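Local atomic coordinates of iron-regulated outer membrane protein (Neisseria meningitidis, PDB entry 4B7O), a protein that transports iron across the outer membrane as a TonB-dependent transporter, possibly as a siderophore complex. Residues H264-I278 with P302-T316. Residues are numbered along the deposited sequence; the frame is centred on the assembly and turned at random.
Unlike the reference sequence in segment 264-278: Glu272 (reference Lys). Unlike the reference sequence in segment 302-316: Pro302 (reference Ser).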
ATOM      1  N   HIS A 264      27.263 -14.351  -0.431  1.00 52.68           N
ATOM      2  CA  HIS A 264      26.811 -13.387   0.568  1.00 45.88           C
ATOM      3  C   HIS A 264      26.649 -12.071  -0.041  1.00 48.13           C
ATOM      4  O   HIS A 264      27.404 -11.664  -0.942  1.00 47.74           O
ATOM      5  CB  HIS A 264      27.794 -13.244   1.678  1.00 51.08           C
ATOM      6  CG  HIS A 264      27.983 -14.478   2.472  1.00 58.76           C
ATOM      7  ND1 HIS A 264      28.658 -15.553   1.989  1.00 64.60           N
ATOM      8  CD2 HIS A 264      27.574 -14.805   3.768  1.00 57.15           C
ATOM      9  CE1 HIS A 264      28.681 -16.523   2.935  1.00 62.95           C
ATOM     10  NE2 HIS A 264      28.017 -16.061   4.026  1.00 62.94           N
ATOM     11  N   ARG A 265      25.650 -11.362   0.448  1.00 46.28           N
ATOM     12  CA  ARG A 265      25.395 -10.063  -0.107  1.00 49.65           C
ATOM     13  C   ARG A 265      24.933  -9.117   0.996  1.00 43.48           C
ATOM     14  O   ARG A 265      24.139  -9.518   1.836  1.00 42.28           O
ATOM     15  CB  ARG A 265      24.354 -10.213  -1.204  1.00 50.62           C
ATOM     16  CG  ARG A 265      24.199  -8.983  -2.054  1.00 55.72           C
ATOM     17  CD  ARG A 265      22.913  -9.069  -2.860  1.00 49.66           C
ATOM     18  NE  ARG A 265      22.611  -7.819  -3.549  1.00 50.02           N
ATOM     19  CZ  ARG A 265      23.516  -6.977  -4.072  1.00 50.06           C
ATOM     20  NH1 ARG A 265      24.823  -7.210  -4.009  1.00 48.24           N
ATOM     21  NH2 ARG A 265      23.106  -5.880  -4.679  1.00 47.40           N
ATOM     22  N   ILE A 266      25.472  -7.901   1.003  1.00 39.39           N
ATOM     23  CA  ILE A 266      25.053  -6.842   1.923  1.00 39.22           C
ATOM     24  C   ILE A 266      24.681  -5.629   1.072  1.00 38.03           C
ATOM     25  O   ILE A 266      25.403  -5.221   0.146  1.00 39.21           O
ATOM     26  CB  ILE A 266      26.218  -6.403   2.863  1.00 41.91           C
ATOM     27  CG1 ILE A 266      26.833  -7.602   3.515  1.00 48.54           C
ATOM     28  CG2 ILE A 266      25.734  -5.580   4.046  1.00 36.22           C
ATOM     29  CD1 ILE A 266      26.070  -7.969   4.767  1.00 48.47           C
ATOM     30  N   VAL A 267      23.552  -5.045   1.398  1.00 35.33           N
ATOM     31  CA  VAL A 267      23.069  -3.883   0.695  1.00 36.71           C
ATOM     32  C   VAL A 267      22.645  -2.872   1.733  1.00 38.84           C
ATOM     33  O   VAL A 267      21.826  -3.180   2.673  1.00 35.11           O
ATOM     34  CB  VAL A 267      21.794  -4.237  -0.090  1.00 37.81           C
ATOM     35  CG1 VAL A 267      21.265  -3.001  -0.768  1.00 33.59           C
ATOM     36  CG2 VAL A 267      22.060  -5.353  -1.101  1.00 36.17           C
ATOM     37  N   LEU A 268      23.187  -1.668   1.564  1.00 36.63           N
ATOM     38  CA  LEU A 268      22.811  -0.568   2.414  1.00 34.72           C
ATOM     39  C   LEU A 268      22.119   0.472   1.584  1.00 36.03           C
ATOM     40  O   LEU A 268      22.623   0.901   0.526  1.00 38.17           O
ATOM     41  CB  LEU A 268      24.054   0.065   3.028  1.00 39.21           C
ATOM     42  CG  LEU A 268      23.701   1.254   3.922  1.00 38.70           C
ATOM     43  CD1 LEU A 268      22.927   0.767   5.118  1.00 35.07           C
ATOM     44  CD2 LEU A 268      24.968   1.902   4.426  1.00 48.24           C
ATOM     45  N   SER A 269      20.978   0.929   2.046  1.00 29.66           N
ATOM     46  CA  SER A 269      20.352   1.841   1.224  1.00 32.00           C
ATOM     47  C   SER A 269      19.646   2.958   1.951  1.00 32.88           C
ATOM     48  O   SER A 269      19.073   2.775   3.085  1.00 26.45           O
ATOM     49  CB  SER A 269      19.362   1.062   0.332  1.00 33.32           C
ATOM     50  OG  SER A 269      18.199   0.813   1.069  1.00 37.34           O
ATOM     51  N   HIS A 270      19.600   4.084   1.234  1.00 29.99           N
ATOM     52  CA  HIS A 270      18.799   5.226   1.691  1.00 32.22           C
ATOM     53  C   HIS A 270      17.869   5.834   0.694  1.00 31.47           C
ATOM     54  O   HIS A 270      18.241   6.158  -0.433  1.00 31.97           O
ATOM     55  CB  HIS A 270      19.650   6.312   2.327  1.00 31.41           C
ATOM     56  CG  HIS A 270      18.828   7.394   2.884  1.00 37.43           C
ATOM     57  ND1 HIS A 270      18.183   7.276   4.070  1.00 38.50           N
ATOM     58  CD2 HIS A 270      18.451   8.627   2.343  1.00 40.80           C
ATOM     59  CE1 HIS A 270      17.463   8.373   4.288  1.00 38.71           C
ATOM     60  NE2 HIS A 270      17.633   9.208   3.225  1.00 42.23           N
ATOM     61  N   MET A 271      16.637   6.024   1.118  1.00 32.62           N
ATOM     62  CA  MET A 271      15.617   6.483   0.212  1.00 37.00           C
ATOM     63  C   MET A 271      14.767   7.604   0.819  1.00 40.39           C
ATOM     64  O   MET A 271      14.381   7.489   1.985  1.00 39.09           O
ATOM     65  CB  MET A 271      14.731   5.297  -0.140  1.00 36.05           C
ATOM     66  CG  MET A 271      13.347   5.639  -0.598  1.00 45.43           C
ATOM     67  SD  MET A 271      12.571   4.078  -1.129  1.00 53.30           S
ATOM     68  CE  MET A 271      10.955   4.331  -0.353  1.00 61.91           C
ATOM     69  N   GLU A 272      14.453   8.639   0.020  1.00 35.29           N
ATOM     70  CA  GLU A 272      13.439   9.631   0.391  1.00 42.13           C
ATOM     71  C   GLU A 272      12.419   9.843  -0.687  1.00 40.30           C
ATOM     72  O   GLU A 272      12.778   9.902  -1.866  1.00 46.26           O
ATOM     73  CB  GLU A 272      14.049  10.996   0.622  1.00 45.07           C
ATOM     74  CG  GLU A 272      15.033  10.990   1.765  1.00 59.60           C
ATOM     75  CD  GLU A 272      14.904  12.192   2.691  1.00 70.56           C
ATOM     76  OE1 GLU A 272      14.536  13.335   2.234  1.00 66.53           O
ATOM     77  OE2 GLU A 272      15.208  11.952   3.885  1.00 64.06           O
ATOM     78  N   ASP A 273      11.176  10.033  -0.282  1.00 36.38           N
ATOM     79  CA  ASP A 273      10.073  10.253  -1.187  1.00 36.47           C
ATOM     80  C   ASP A 273       9.303  11.416  -0.572  1.00 35.43           C
ATOM     81  O   ASP A 273       8.838  11.319   0.557  1.00 36.76           O
ATOM     82  CB  ASP A 273       9.204   9.006  -1.217  1.00 37.31           C
ATOM     83  CG  ASP A 273       8.267   8.959  -2.408  1.00 46.45           C
ATOM     84  OD1 ASP A 273       7.797  10.001  -2.909  1.00 51.42           O
ATOM     85  OD2 ASP A 273       7.975   7.838  -2.857  1.00 56.61           O
ATOM     86  N   GLN A 274       9.173  12.511  -1.287  1.00 31.85           N
ATOM     87  CA  GLN A 274       8.638  13.699  -0.679  1.00 37.13           C
ATOM     88  C   GLN A 274       7.601  14.401  -1.530  1.00 38.94           C
ATOM     89  O   GLN A 274       7.810  14.569  -2.722  1.00 42.16           O
ATOM     90  CB  GLN A 274       9.753  14.658  -0.359  1.00 37.65           C
ATOM     91  CG  GLN A 274       9.238  15.945   0.246  1.00 45.07           C
ATOM     92  CD  GLN A 274      10.375  16.766   0.833  1.00 45.47           C
ATOM     93  OE1 GLN A 274      11.024  17.512   0.136  1.00 50.49           O
ATOM     94  NE2 GLN A 274      10.607  16.620   2.103  1.00 51.39           N
ATOM     95  N   HIS A 275       6.459  14.722  -0.947  1.00 34.03           N
ATOM     96  CA  HIS A 275       5.436  15.503  -1.637  1.00 38.91           C
ATOM     97  C   HIS A 275       5.389  16.884  -1.048  1.00 42.83           C
ATOM     98  O   HIS A 275       5.342  17.022   0.170  1.00 35.94           O
ATOM     99  CB  HIS A 275       4.053  14.924  -1.404  1.00 38.20           C
ATOM    100  CG  HIS A 275       3.894  13.538  -1.913  1.00 43.18           C
ATOM    101  ND1 HIS A 275       2.725  12.907  -1.881  1.00 43.51           N
ATOM    102  CD2 HIS A 275       4.810  12.652  -2.484  1.00 42.20           C
ATOM    103  CE1 HIS A 275       2.858  11.693  -2.394  1.00 38.76           C
ATOM    104  NE2 HIS A 275       4.136  11.531  -2.760  1.00 45.73           N
ATOM    105  N   ARG A 276       5.356  17.910  -1.898  1.00 39.42           N
ATOM    106  CA  ARG A 276       5.208  19.262  -1.396  1.00 40.71           C
ATOM    107  C   ARG A 276       4.219  20.077  -2.210  1.00 38.24           C
ATOM    108  O   ARG A 276       4.152  19.973  -3.423  1.00 45.97           O
ATOM    109  CB  ARG A 276       6.564  19.945  -1.244  1.00 43.31           C
ATOM    110  CG  ARG A 276       7.393  19.966  -2.490  1.00 52.69           C
ATOM    111  CD  ARG A 276       8.792  19.436  -2.256  1.00 59.27           C
ATOM    112  NE  ARG A 276       9.698  20.555  -2.073  1.00 62.62           N
ATOM    113  CZ  ARG A 276      10.969  20.439  -1.711  1.00 66.34           C
ATOM    114  NH1 ARG A 276      11.514  19.241  -1.536  1.00 64.47           N
ATOM    115  NH2 ARG A 276      11.701  21.528  -1.551  1.00 69.67           N
ATOM    116  N   GLY A 277       3.413  20.867  -1.533  1.00 37.77           N
ATOM    117  CA  GLY A 277       2.501  21.765  -2.206  1.00 37.89           C
ATOM    118  C   GLY A 277       1.495  22.391  -1.272  1.00 40.42           C
ATOM    119  O   GLY A 277       1.595  22.240  -0.060  1.00 45.60           O
ATOM    120  N   ILE A 278       0.544  23.131  -1.843  1.00 42.41           N
ATOM    121  CA  ILE A 278      -0.518  23.762  -1.091  1.00 40.50           C
ATOM    122  C   ILE A 278      -1.654  22.743  -1.028  1.00 39.75           C
ATOM    123  O   ILE A 278      -2.291  22.471  -2.016  1.00 36.94           O
ATOM    124  CB  ILE A 278      -0.999  25.081  -1.794  1.00 46.54           C
ATOM    125  CG1 ILE A 278       0.177  26.029  -2.092  1.00 43.71           C
ATOM    126  CG2 ILE A 278      -2.084  25.801  -1.002  1.00 41.27           C
ATOM    127  CD1 ILE A 278       1.287  25.887  -1.092  1.00 44.80           C
ATOM    128  N   PRO A 302      -2.180  26.437   3.099  1.00 42.83           N
ATOM    129  CA  PRO A 302      -0.813  26.389   3.693  1.00 44.59           C
ATOM    130  C   PRO A 302       0.062  25.420   2.934  1.00 44.13           C
ATOM    131  O   PRO A 302      -0.443  24.464   2.341  1.00 53.03           O
ATOM    132  CB  PRO A 302      -1.050  25.871   5.129  1.00 38.21           C
ATOM    133  CG  PRO A 302      -2.279  25.036   4.990  1.00 41.46           C
ATOM    134  CD  PRO A 302      -3.162  25.832   4.014  1.00 45.25           C
ATOM    135  N   TYR A 303       1.363  25.661   2.950  1.00 44.99           N
ATOM    136  CA  TYR A 303       2.300  24.836   2.237  1.00 44.16           C
ATOM    137  C   TYR A 303       2.624  23.617   3.126  1.00 45.48           C
ATOM    138  O   TYR A 303       2.852  23.778   4.314  1.00 41.52           O
ATOM    139  CB  TYR A 303       3.559  25.659   1.978  1.00 45.89           C
ATOM    140  CG  TYR A 303       4.719  24.859   1.443  1.00 41.49           C
ATOM    141  CD1 TYR A 303       4.752  24.435   0.097  1.00 47.37           C
ATOM    142  CD2 TYR A 303       5.766  24.518   2.267  1.00 40.27           C
ATOM    143  CE1 TYR A 303       5.835  23.697  -0.402  1.00 42.54           C
ATOM    144  CE2 TYR A 303       6.845  23.780   1.785  1.00 41.72           C
ATOM    145  CZ  TYR A 303       6.869  23.374   0.461  1.00 42.72           C
ATOM    146  OH  TYR A 303       7.949  22.626   0.021  1.00 51.26           O
ATOM    147  N   ARG A 304       2.631  22.420   2.546  1.00 41.64           N
ATOM    148  CA  ARG A 304       2.864  21.216   3.314  1.00 41.67           C
ATOM    149  C   ARG A 304       3.983  20.395   2.710  1.00 41.32           C
ATOM    150  O   ARG A 304       4.157  20.416   1.510  1.00 40.22           O
ATOM    151  CB  ARG A 304       1.589  20.383   3.352  1.00 46.28           C
ATOM    152  CG  ARG A 304       1.729  19.098   4.187  1.00 44.18           C
ATOM    153  CD  ARG A 304       0.385  18.444   4.381  1.00 39.67           C
ATOM    154  NE  ARG A 304      -0.567  19.409   4.911  1.00 43.22           N
ATOM    155  CZ  ARG A 304      -1.880  19.383   4.693  1.00 41.77           C
ATOM    156  NH1 ARG A 304      -2.424  18.414   3.976  1.00 40.18           N
ATOM    157  NH2 ARG A 304      -2.644  20.352   5.173  1.00 38.35           N
ATOM    158  N   GLU A 305       4.742  19.667   3.522  1.00 42.19           N
ATOM    159  CA  GLU A 305       5.653  18.670   2.979  1.00 39.96           C
ATOM    160  C   GLU A 305       5.500  17.364   3.711  1.00 42.92           C
ATOM    161  O   GLU A 305       5.700  17.302   4.925  1.00 41.88           O
ATOM    162  CB  GLU A 305       7.100  19.107   3.073  1.00 41.47           C
ATOM    163  CG  GLU A 305       7.495  20.267   2.167  1.00 48.19           C
ATOM    164  CD  GLU A 305       8.937  20.714   2.401  1.00 48.78           C
ATOM    165  OE1 GLU A 305       9.536  20.220   3.368  1.00 48.54           O
ATOM    166  OE2 GLU A 305       9.477  21.542   1.618  1.00 51.63           O
ATOM    167  N   THR A 306       5.160  16.324   2.952  1.00 43.24           N
ATOM    168  CA  THR A 306       5.024  14.976   3.464  1.00 45.31           C
ATOM    169  C   THR A 306       6.124  14.061   2.898  1.00 46.35           C
ATOM    170  O   THR A 306       6.321  13.942   1.679  1.00 43.54           O
ATOM    171  CB  THR A 306       3.623  14.423   3.178  1.00 46.15           C
ATOM    172  OG1 THR A 306       2.671  15.412   3.561  1.00 48.81           O
ATOM    173  CG2 THR A 306       3.364  13.159   4.033  1.00 47.23           C
ATOM    174  N   THR A 307       6.836  13.411   3.799  1.00 45.74           N
ATOM    175  CA  THR A 307       8.041  12.692   3.441  1.00 47.92           C
ATOM    176  C   THR A 307       8.044  11.291   4.039  1.00 45.70           C
ATOM    177  O   THR A 307       7.667  11.106   5.183  1.00 42.28           O
ATOM    178  CB  THR A 307       9.265  13.440   3.971  1.00 50.44           C
ATOM    179  OG1 THR A 307       9.163  14.813   3.568  1.00 59.38           O
ATOM    180  CG2 THR A 307      10.548  12.823   3.430  1.00 49.67           C
ATOM    181  N   GLN A 308       8.454  10.314   3.247  1.00 43.18           N
ATOM    182  CA  GLN A 308       8.734   8.980   3.738  1.00 39.99           C
ATOM    183  C   GLN A 308      10.196   8.736   3.455  1.00 38.28           C
ATOM    184  O   GLN A 308      10.660   8.939   2.320  1.00 39.03           O
ATOM    185  CB  GLN A 308       7.871   7.947   2.999  1.00 40.73           C
ATOM    186  CG  GLN A 308       7.953   6.543   3.599  1.00 45.07           C
ATOM    187  CD  GLN A 308       6.926   5.582   3.014  1.00 49.97           C
ATOM    188  OE1 GLN A 308       5.868   5.372   3.590  1.00 51.28           O
ATOM    189  NE2 GLN A 308       7.223   5.024   1.839  1.00 55.81           N
ATOM    190  N   SER A 309      10.926   8.299   4.464  1.00 38.60           N
ATOM    191  CA  SER A 309      12.359   8.015   4.342  1.00 40.56           C
ATOM    192  C   SER A 309      12.643   6.651   4.843  1.00 38.66           C
ATOM    193  O   SER A 309      12.014   6.201   5.779  1.00 41.56           O
ATOM    194  CB  SER A 309      13.183   8.973   5.199  1.00 41.33           C
ATOM    195  OG  SER A 309      13.286  10.145   4.449  1.00 56.13           O
ATOM    196  N   ASN A 310      13.651   6.021   4.272  1.00 41.19           N
ATOM    197  CA  ASN A 310      13.979   4.655   4.624  1.00 40.40           C
ATOM    198  C   ASN A 310      15.480   4.437   4.615  1.00 37.95           C
ATOM    199  O   ASN A 310      16.138   4.655   3.591  1.00 37.60           O
ATOM    200  CB  ASN A 310      13.315   3.715   3.604  1.00 51.39           C
ATOM    201  CG  ASN A 310      13.146   2.307   4.139  1.00 73.73           C
ATOM    202  OD1 ASN A 310      13.320   2.056   5.348  1.00 81.36           O
ATOM    203  ND2 ASN A 310      12.792   1.368   3.249  1.00 80.13           N
ATOM    204  N   THR A 311      16.032   3.989   5.729  1.00 33.01           N
ATOM    205  CA  THR A 311      17.402   3.511   5.725  1.00 33.68           C
ATOM    206  C   THR A 311      17.426   2.017   5.967  1.00 34.61           C
ATOM    207  O   THR A 311      16.905   1.512   6.976  1.00 35.88           O
ATOM    208  CB  THR A 311      18.217   4.212   6.824  1.00 32.89           C
ATOM    209  OG1 THR A 311      18.032   5.604   6.634  1.00 40.11           O
ATOM    210  CG2 THR A 311      19.670   3.903   6.688  1.00 28.79           C
ATOM    211  N   ASN A 312      18.016   1.288   5.047  1.00 38.56           N
ATOM    212  CA  ASN A 312      17.792  -0.150   5.067  1.00 34.65           C
ATOM    213  C   ASN A 312      19.082  -0.859   4.925  1.00 35.55           C
ATOM    214  O   ASN A 312      19.913  -0.520   4.048  1.00 36.23           O
ATOM    215  CB  ASN A 312      16.842  -0.616   3.958  1.00 35.59           C
ATOM    216  CG  ASN A 312      16.247  -2.032   4.260  1.00 41.98           C
ATOM    217  OD1 ASN A 312      15.197  -2.176   4.879  1.00 48.58           O
ATOM    218  ND2 ASN A 312      16.945  -3.050   3.864  1.00 39.22           N
ATOM    219  N   LEU A 313      19.256  -1.852   5.786  1.00 33.42           N
ATOM    220  CA  LEU A 313      20.369  -2.739   5.617  1.00 37.09           C
ATOM    221  C   LEU A 313      19.857  -4.129   5.412  1.00 34.46           C
ATOM    222  O   LEU A 313      19.084  -4.606   6.217  1.00 37.77           O
ATOM    223  CB  LEU A 313      21.223  -2.692   6.865  1.00 37.25           C
ATOM    224  CG  LEU A 313      22.534  -3.470   6.879  1.00 36.00           C
ATOM    225  CD1 LEU A 313      23.543  -2.924   5.879  1.00 36.86           C
ATOM    226  CD2 LEU A 313      23.123  -3.337   8.269  1.00 32.89           C
ATOM    227  N   ALA A 314      20.296  -4.790   4.357  1.00 35.92           N
ATOM    228  CA  ALA A 314      19.768  -6.150   4.068  1.00 39.22           C
ATOM    229  C   ALA A 314      20.895  -7.073   3.798  1.00 39.48           C
ATOM    230  O   ALA A 314      21.845  -6.699   3.105  1.00 35.89           O
ATOM    231  CB  ALA A 314      18.811  -6.169   2.883  1.00 34.56           C
ATOM    232  N   TYR A 315      20.805  -8.258   4.406  1.00 40.51           N
ATOM    233  CA  TYR A 315      21.824  -9.279   4.226  1.00 46.51           C
ATOM    234  C   TYR A 315      21.198 -10.528   3.666  1.00 44.19           C
ATOM    235  O   TYR A 315      20.165 -10.968   4.202  1.00 38.97           O
ATOM    236  CB  TYR A 315      22.454  -9.645   5.586  1.00 45.67           C
ATOM    237  CG  TYR A 315      23.273 -10.927   5.541  1.00 43.49           C
ATOM    238  CD1 TYR A 315      24.404 -11.022   4.733  1.00 43.91           C
ATOM    239  CD2 TYR A 315      22.905 -12.054   6.298  1.00 42.63           C
ATOM    240  CE1 TYR A 315      25.153 -12.186   4.676  1.00 42.57           C
ATOM    241  CE2 TYR A 315      23.662 -13.220   6.267  1.00 37.69           C
ATOM    242  CZ  TYR A 315      24.776 -13.282   5.446  1.00 42.54           C
ATOM    243  OH  TYR A 315      25.528 -14.440   5.365  1.00 43.49           O
ATOM    244  N   THR A 316      21.827 -11.090   2.626  1.00 48.02           N
ATOM    245  CA  THR A 316      21.533 -12.478   2.145  1.00 46.48           C
ATOM    246  C   THR A 316      22.713 -13.459   2.137  1.00 42.20           C
ATOM    247  O   THR A 316      23.603 -13.353   1.303  1.00 42.00           O
ATOM    248  CB  THR A 316      20.960 -12.512   0.726  1.00 50.13           C
ATOM    249  OG1 THR A 316      19.826 -11.650   0.647  1.00 53.23           O
ATOM    250  CG2 THR A 316      20.505 -13.986   0.314  1.00 54.38           C
TER
HETATM  251  O   HOH W   1      16.374   2.511   1.512  1.00 37.23           O
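Strands 264-276 and 303-316 run antiparallel, their axes 4.6 Å apart at closest approach and 166° between their directions, in an unbroken ladder from Arg265 with Thr316 to Ile278 with Tyr303; at hydrogen-bonded pairs such as Val267 with Ala314, both N-H groups meet the partner's carbonyl. On the face of Ile266, Leu268 and Leu313, the branched ends touch, Leu268 CD1 lying 3.8 Å from Leu313 CD1, consistent with a surface that faces lipid. Further along this face short hydroxyl side chains meet longer polar ones that bridge the strands. His270 ND1 is hydrogen-bonded at the ring edge to Thr311 OG1, 3.1 Å away, either atom being a possible donor. The extended chain of Gln274, CG trans to the main-chain nitrogen (chi1 178°), carries NE2 across to Thr307 OG1, which lies in the amide plane. Ser309 OG donates to Glu272 OE2 from above the carboxylate plane. Near Gly277, Glu305 OE2 lies over the Arg276 guanidinium, a long, purely electrostatic salt bridge. Adjacent strands paired in this way, flanked by 246-259 and 323-339, build the transmembrane barrel of TonB-dependent receptors. The opposite face turns to the interior: Met271 touches Leu143 and the His275 ring meets Phe137, both in the plug domain, while a water joins small Ser269 OG to Asn310 O.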